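Local coordinates for periplasmic branched-chain amino acid-binding protein (Burkholderia mallei, PDB 3I09) that probably binds branched-chain amino acids or related small carboxylates in the periplasm and delivers them to an ABC transporter, as a type I periplasmic binding protein, at residues M329-K339 with K352-F363. Numbering follows the deposited sequence.
Sequences MIHDMYLMEVK and KVVATIPGEQAF. With EDO (1,2-ethanediol), chain H.
Residues 333-338 and 352-357 pair as antiparallel strands, their short axes 4.4 Å apart at closest approach, with a classic beta bulge where Val354 and Ala355 both face Leu335. The evidence for the bulge is Leu335 O, which accepts from Val354 N at 2.7 Å and from Ala355 N at 3.2 Å. Strand 248-251 pairs with the other edge of 329-338, so this contact extends an antiparallel sheet of the type I periplasmic binding protein fold. Leu335 has CG anti to the backbone N (chi1 -172°), which brings CD2 to 3.8 Å from Val354 CG1, while helix 124-137 touches the same leucine through Ala134. Across the non-hydrogen-bonded pair Tyr334-Thr356, Thr356 OG1 lies at the edge of the tyrosine ring, near its plane. At the start of strand 333-338, selenomethionine Met333, bent at chi2 and chi3, sets CG on Ala362 CB and crosses Phe363 at about a right angle; its SE is 5.2 Å from the ring centroid and 61° off the normal, an oblique Met-aromatic contact. On the same ring, Ile330 CD1 reaches CD2 and His331 O meets the edge in plane. Where 333-338 finishes, Lys352 runs alongside Glu337, but their salt bridge is long (Glu337 OE1 to Lys352 NZ 3.8 Å); the lysine's stronger carboxylate partner is Glu343, and NZ also bonds a water that donates to Val338 O. Where the second strand turns into helix 359-362, Asp332 OD1 accepts Gly359 N at 3.0 Å, met on the anti side and 21° out of the carboxylate plane.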
HETATM    1  N   MSE A 329       0.668  -9.904   6.026  1.00 12.74           N
HETATM    2  CA  MSE A 329       2.072  -9.944   6.455  1.00 11.34           C
HETATM    3  C   MSE A 329       2.233  -8.964   7.596  1.00 11.33           C
HETATM    4  O   MSE A 329       2.107  -7.754   7.405  1.00 12.25           O
HETATM    5  CB  MSE A 329       3.029  -9.606   5.277  1.00 11.84           C
HETATM    6  CG  MSE A 329       4.455 -10.196   5.464  1.00 10.49           C
HETATM    7 SE   MSE A 329       5.494  -9.102   6.636  0.75 10.32          SE
HETATM    8  CE  MSE A 329       6.200  -7.867   5.296  1.00 11.04           C
ATOM      9  N   ILE A 330       2.483  -9.499   8.805  1.00 10.66           N
ATOM     10  CA  ILE A 330       2.624  -8.715  10.016  1.00 10.37           C
ATOM     11  C   ILE A 330       4.055  -8.211  10.173  1.00 10.85           C
ATOM     12  O   ILE A 330       5.019  -8.996  10.223  1.00 11.56           O
ATOM     13  CB  ILE A 330       2.171  -9.551  11.251  1.00 10.83           C
ATOM     14  CG1 ILE A 330       0.740 -10.086  11.044  1.00 11.33           C
ATOM     15  CG2 ILE A 330       2.245  -8.682  12.511  1.00 11.13           C
ATOM     16  CD1 ILE A 330      -0.327  -9.007  10.877  1.00 13.23           C
ATOM     17  N   HIS A 331       4.192  -6.892  10.185  1.00 11.16           N
ATOM     18  CA  HIS A 331       5.458  -6.203  10.313  1.00 11.69           C
ATOM     19  C   HIS A 331       5.205  -4.822  10.935  1.00 11.33           C
ATOM     20  O   HIS A 331       4.111  -4.236  10.784  1.00 11.78           O
ATOM     21  CB  HIS A 331       6.182  -6.098   8.947  1.00 10.78           C
ATOM     22  CG  HIS A 331       5.372  -5.425   7.852  1.00 11.40           C
ATOM     23  ND1 HIS A 331       4.158  -5.912   7.403  1.00 13.16           N
ATOM     24  CD2 HIS A 331       5.628  -4.325   7.109  1.00 14.55           C
ATOM     25  CE1 HIS A 331       3.676  -5.101   6.475  1.00 14.54           C
ATOM     26  NE2 HIS A 331       4.563  -4.151   6.251  1.00 16.62           N
ATOM     27  N   ASP A 332       6.221  -4.308  11.607  1.00 11.32           N
ATOM     28  CA  ASP A 332       6.129  -2.999  12.247  1.00 12.92           C
ATOM     29  C   ASP A 332       5.801  -1.923  11.209  1.00 12.17           C
ATOM     30  O   ASP A 332       6.266  -1.974  10.067  1.00 11.85           O
ATOM     31  CB  ASP A 332       7.451  -2.607  12.895  1.00 13.40           C
ATOM     32  CG  ASP A 332       7.816  -3.447  14.119  1.00 17.16           C
ATOM     33  OD1 ASP A 332       7.009  -4.277  14.619  1.00 14.65           O
ATOM     34  OD2 ASP A 332       8.978  -3.234  14.573  1.00 19.59           O
HETATM   35  N   MSE A 333       5.022  -0.944  11.635  1.00 12.21           N
HETATM   36  CA  MSE A 333       4.703   0.218  10.842  1.00 12.58           C
HETATM   37  C   MSE A 333       5.345   1.442  11.520  1.00 12.78           C
HETATM   38  O   MSE A 333       5.748   1.371  12.705  1.00 13.73           O
HETATM   39  CB  MSE A 333       3.182   0.367  10.729  1.00 12.64           C
HETATM   40  CG  MSE A 333       2.487  -0.789  10.044  1.00 11.46           C
HETATM   41 SE   MSE A 333       2.917  -0.980   8.108  0.75 14.35          SE
HETATM   42  CE  MSE A 333       1.932   0.445   7.477  1.00 13.84           C
ATOM     43  N   TYR A 334       5.462   2.553  10.785  1.00 13.17           N
ATOM     44  CA  TYR A 334       6.137   3.762  11.272  1.00 12.64           C
ATOM     45  C   TYR A 334       5.215   4.966  11.172  1.00 12.93           C
ATOM     46  O   TYR A 334       4.677   5.250  10.089  1.00 15.29           O
ATOM     47  CB  TYR A 334       7.432   4.017  10.467  1.00 12.58           C
ATOM     48  CG  TYR A 334       8.318   2.801  10.546  1.00 13.94           C
ATOM     49  CD1 TYR A 334       9.046   2.543  11.692  1.00 16.92           C
ATOM     50  CD2 TYR A 334       8.315   1.841   9.531  1.00 16.07           C
ATOM     51  CE1 TYR A 334       9.795   1.411  11.827  1.00 19.19           C
ATOM     52  CE2 TYR A 334       9.056   0.693   9.652  1.00 19.60           C
ATOM     53  CZ  TYR A 334       9.797   0.482  10.798  1.00 20.97           C
ATOM     54  OH  TYR A 334      10.523  -0.667  10.944  1.00 24.31           O
ATOM     55  N   LEU A 335       5.070   5.678  12.278  1.00 13.18           N
ATOM     56  CA  LEU A 335       4.392   6.983  12.314  1.00 13.09           C
ATOM     57  C   LEU A 335       5.489   8.008  12.089  1.00 14.17           C
ATOM     58  O   LEU A 335       6.451   8.065  12.855  1.00 14.21           O
ATOM     59  CB  LEU A 335       3.758   7.209  13.676  1.00 14.19           C
ATOM     60  CG  LEU A 335       2.859   8.442  13.810  1.00 15.03           C
ATOM     61  CD1 LEU A 335       1.623   8.277  12.880  1.00 13.41           C
ATOM     62  CD2 LEU A 335       2.442   8.661  15.257  1.00 17.76           C
HETATM   63  N   MSE A 336       5.366   8.795  11.025  1.00 14.41           N
HETATM   64  CA  MSE A 336       6.371   9.789  10.687  1.00 15.28           C
HETATM   65  C   MSE A 336       5.808  11.166  10.553  1.00 14.48           C
HETATM   66  O   MSE A 336       4.592  11.351  10.340  1.00 13.31           O
HETATM   67  CB  MSE A 336       7.028   9.338   9.407  1.00 15.57           C
HETATM   68  CG  MSE A 336       7.508   7.949   9.782  1.00 21.89           C
HETATM   69 SE   MSE A 336       8.820   7.383   8.837  0.75 27.75          SE
HETATM   70  CE  MSE A 336       7.817   7.364   7.271  1.00 19.83           C
ATOM     71  N   GLU A 337       6.691  12.145  10.728  1.00 13.90           N
ATOM     72  CA  GLU A 337       6.310  13.516  10.501  1.00 13.25           C
ATOM     73  C   GLU A 337       7.170  14.066   9.365  1.00 12.07           C
ATOM     74  O   GLU A 337       8.374  13.828   9.320  1.00 12.98           O
ATOM     75  CB  GLU A 337       6.451  14.361  11.781  1.00 14.07           C
ATOM     76  CG  GLU A 337       6.014  15.783  11.569  1.00 15.43           C
ATOM     77  CD  GLU A 337       6.131  16.688  12.821  1.00 20.51           C
ATOM     78  OE1 GLU A 337       6.994  16.411  13.680  1.00 22.60           O
ATOM     79  OE2 GLU A 337       5.398  17.708  12.883  1.00 17.95           O
ATOM     80  N   VAL A 338       6.547  14.808   8.450  1.00 11.96           N
ATOM     81  CA  VAL A 338       7.271  15.378   7.318  1.00 11.42           C
ATOM     82  C   VAL A 338       8.101  16.547   7.818  1.00 11.05           C
ATOM     83  O   VAL A 338       7.613  17.396   8.591  1.00 11.82           O
ATOM     84  CB  VAL A 338       6.330  15.830   6.200  1.00 12.07           C
ATOM     85  CG1 VAL A 338       7.160  16.463   5.073  1.00 10.45           C
ATOM     86  CG2 VAL A 338       5.459  14.620   5.719  1.00 11.80           C
ATOM     87  N   LYS A 339       9.370  16.529   7.452  1.00 11.02           N
ATOM     88  CA  LYS A 339      10.330  17.570   7.818  1.00 11.19           C
ATOM     89  C   LYS A 339      10.051  18.988   7.309  1.00 11.52           C
ATOM     90  O   LYS A 339       9.443  19.188   6.260  1.00  9.62           O
ATOM     91  CB  LYS A 339      11.748  17.178   7.358  1.00 10.77           C
ATOM     92  CG  LYS A 339      12.378  16.076   8.201  1.00 11.69           C
ATOM     93  CD  LYS A 339      13.818  15.738   7.723  1.00 13.26           C
ATOM     94  CE  LYS A 339      14.550  14.877   8.745  1.00 15.99           C
ATOM     95  NZ  LYS A 339      15.987  14.790   8.381  1.00 15.98           N
ATOM     96  N   LYS A 352      10.811  12.333   9.766  1.00 16.27           N
ATOM     97  CA  LYS A 352      11.249  12.163  11.131  1.00 17.76           C
ATOM     98  C   LYS A 352      10.396  11.021  11.657  1.00 19.53           C
ATOM     99  O   LYS A 352       9.170  11.055  11.499  1.00 18.53           O
ATOM    100  CB  LYS A 352      10.952  13.416  11.935  1.00 18.85           C
ATOM    101  CG  LYS A 352      11.826  14.610  11.557  1.00 21.82           C
ATOM    102  CD  LYS A 352      11.517  15.882  12.362  1.00 24.05           C
ATOM    103  CE  LYS A 352      10.240  16.594  11.914  1.00 25.68           C
ATOM    104  NZ  LYS A 352      10.191  17.976  12.479  1.00 24.60           N
ATOM    105  N   VAL A 353      10.996  10.025  12.302  1.00 20.34           N
ATOM    106  CA  VAL A 353      10.160   8.965  12.907  1.00 21.77           C
ATOM    107  C   VAL A 353       9.567   9.429  14.246  1.00 21.28           C
ATOM    108  O   VAL A 353      10.283   9.829  15.174  1.00 23.26           O
ATOM    109  CB  VAL A 353      10.924   7.635  13.078  1.00 22.71           C
ATOM    110  CG1 VAL A 353      10.006   6.576  13.731  1.00 23.24           C
ATOM    111  CG2 VAL A 353      11.463   7.143  11.750  1.00 23.48           C
ATOM    112  N   VAL A 354       8.263   9.413  14.355  1.00 19.77           N
ATOM    113  CA  VAL A 354       7.587   9.800  15.589  1.00 19.57           C
ATOM    114  C   VAL A 354       7.510   8.562  16.516  1.00 19.19           C
ATOM    115  O   VAL A 354       7.794   8.649  17.714  1.00 19.22           O
ATOM    116  CB  VAL A 354       6.174  10.330  15.268  1.00 19.20           C
ATOM    117  CG1 VAL A 354       5.358  10.726  16.536  1.00 20.65           C
ATOM    118  CG2 VAL A 354       6.256  11.502  14.336  1.00 21.64           C
ATOM    119  N   ALA A 355       7.125   7.418  15.952  1.00 17.74           N
ATOM    120  CA  ALA A 355       6.932   6.179  16.708  1.00 17.38           C
ATOM    121  C   ALA A 355       7.018   4.974  15.782  1.00 16.46           C
ATOM    122  O   ALA A 355       6.712   5.053  14.590  1.00 13.54           O
ATOM    123  CB  ALA A 355       5.587   6.165  17.434  1.00 17.52           C
ATOM    124  N   THR A 356       7.478   3.869  16.346  1.00 16.49           N
ATOM    125  CA  THR A 356       7.336   2.568  15.696  1.00 16.20           C
ATOM    126  C   THR A 356       6.070   1.915  16.234  1.00 16.83           C
ATOM    127  O   THR A 356       5.891   1.828  17.454  1.00 17.36           O
ATOM    128  CB  THR A 356       8.554   1.695  15.971  1.00 16.26           C
ATOM    129  OG1 THR A 356       9.705   2.316  15.401  1.00 16.54           O
ATOM    130  CG2 THR A 356       8.391   0.297  15.383  1.00 17.29           C
ATOM    131  N   ILE A 357       5.191   1.444  15.349  1.00 15.99           N
ATOM    132  CA  ILE A 357       3.957   0.773  15.754  1.00 15.60           C
ATOM    133  C   ILE A 357       4.189  -0.711  15.628  1.00 16.27           C
ATOM    134  O   ILE A 357       4.390  -1.199  14.498  1.00 15.27           O
ATOM    135  CB  ILE A 357       2.753   1.157  14.875  1.00 16.84           C
ATOM    136  CG1 ILE A 357       2.585   2.686  14.818  1.00 18.48           C
ATOM    137  CG2 ILE A 357       1.451   0.524  15.422  1.00 14.34           C
ATOM    138  CD1 ILE A 357       1.800   3.139  13.608  1.00 21.11           C
ATOM    139  N   PRO A 358       4.172  -1.447  16.754  1.00 17.15           N
ATOM    140  CA  PRO A 358       4.474  -2.870  16.597  1.00 17.78           C
ATOM    141  C   PRO A 358       3.473  -3.572  15.687  1.00 17.27           C
ATOM    142  O   PRO A 358       2.272  -3.277  15.714  1.00 16.82           O
ATOM    143  CB  PRO A 358       4.373  -3.433  18.039  1.00 18.49           C
ATOM    144  CG  PRO A 358       4.539  -2.254  18.940  1.00 19.31           C
ATOM    145  CD  PRO A 358       3.941  -1.080  18.168  1.00 18.05           C
ATOM    146  N   GLY A 359       3.989  -4.498  14.890  1.00 18.26           N
ATOM    147  CA  GLY A 359       3.205  -5.225  13.931  1.00 19.15           C
ATOM    148  C   GLY A 359       1.950  -5.828  14.509  1.00 20.46           C
ATOM    149  O   GLY A 359       0.876  -5.643  13.967  1.00 19.69           O
ATOM    150  N   GLU A 360       2.088  -6.503  15.634  1.00 22.58           N
ATOM    151  CA  GLU A 360       0.927  -7.118  16.291  1.00 24.90           C
ATOM    152  C   GLU A 360      -0.156  -6.089  16.675  1.00 25.28           C
ATOM    153  O   GLU A 360      -1.355  -6.437  16.780  1.00 27.87           O
ATOM    154  CB  GLU A 360       1.368  -7.890  17.542  1.00 25.49           C
ATOM    155  CG  GLU A 360       2.467  -8.958  17.326  1.00 27.26           C
ATOM    156  CD  GLU A 360       2.030 -10.123  16.437  1.00 29.57           C
ATOM    157  OE1 GLU A 360       0.810 -10.248  16.157  1.00 29.25           O
ATOM    158  OE2 GLU A 360       2.931 -10.901  16.010  1.00 30.56           O
ATOM    159  N   GLN A 361       0.240  -4.827  16.847  1.00 23.19           N
ATOM    160  CA  GLN A 361      -0.700  -3.778  17.180  1.00 22.23           C
ATOM    161  C   GLN A 361      -1.205  -2.976  16.000  1.00 21.42           C
ATOM    162  O   GLN A 361      -2.205  -2.291  16.131  1.00 21.14           O
ATOM    163  CB  GLN A 361      -0.064  -2.834  18.222  1.00 22.85           C
ATOM    164  CG  GLN A 361       0.423  -3.615  19.440  1.00 25.04           C
ATOM    165  CD  GLN A 361       1.271  -2.797  20.381  1.00 29.06           C
ATOM    166  OE1 GLN A 361       1.200  -1.562  20.408  1.00 29.47           O
ATOM    167  NE2 GLN A 361       2.077  -3.490  21.188  1.00 30.47           N
ATOM    168  N   ALA A 362      -0.563  -3.091  14.837  1.00 19.03           N
ATOM    169  CA  ALA A 362      -0.850  -2.207  13.714  1.00 19.23           C
ATOM    170  C   ALA A 362      -2.060  -2.625  12.878  1.00 17.97           C
ATOM    171  O   ALA A 362      -2.748  -1.790  12.271  1.00 19.70           O
ATOM    172  CB  ALA A 362       0.392  -2.130  12.825  1.00 18.23           C
ATOM    173  N   PHE A 363      -2.329  -3.926  12.848  1.00 16.77           N
ATOM    174  CA  PHE A 363      -3.323  -4.492  11.952  1.00 14.74           C
ATOM    175  C   PHE A 363      -4.580  -4.978  12.690  1.00 15.19           C
ATOM    176  O   PHE A 363      -4.663  -4.922  13.928  1.00 14.29           O
ATOM    177  CB  PHE A 363      -2.663  -5.631  11.150  1.00 14.94           C
ATOM    178  CG  PHE A 363      -1.560  -5.150  10.231  1.00 14.35           C
ATOM    179  CD1 PHE A 363      -1.866  -4.637   9.002  1.00 14.69           C
ATOM    180  CD2 PHE A 363      -0.222  -5.177  10.636  1.00 16.03           C
ATOM    181  CE1 PHE A 363      -0.874  -4.146   8.151  1.00 15.60           C
ATOM    182  CE2 PHE A 363       0.782  -4.694   9.800  1.00 14.96           C
ATOM    183  CZ  PHE A 363       0.479  -4.203   8.566  1.00 16.76           C
TER
HETATM  184  C1  EDO H  10       6.152  -8.304  13.201  1.00 40.65           C
HETATM  185  O1  EDO H  10       5.854  -7.093  13.898  1.00 39.18           O
HETATM  186  C2  EDO H  10       6.731  -9.348  14.129  1.00 43.83           C
HETATM  187  O2  EDO H  10       7.970  -9.851  13.620  1.00 45.59           O
HETATM  188  O   HOH W   1       8.014  18.967  10.834  1.00 20.02           O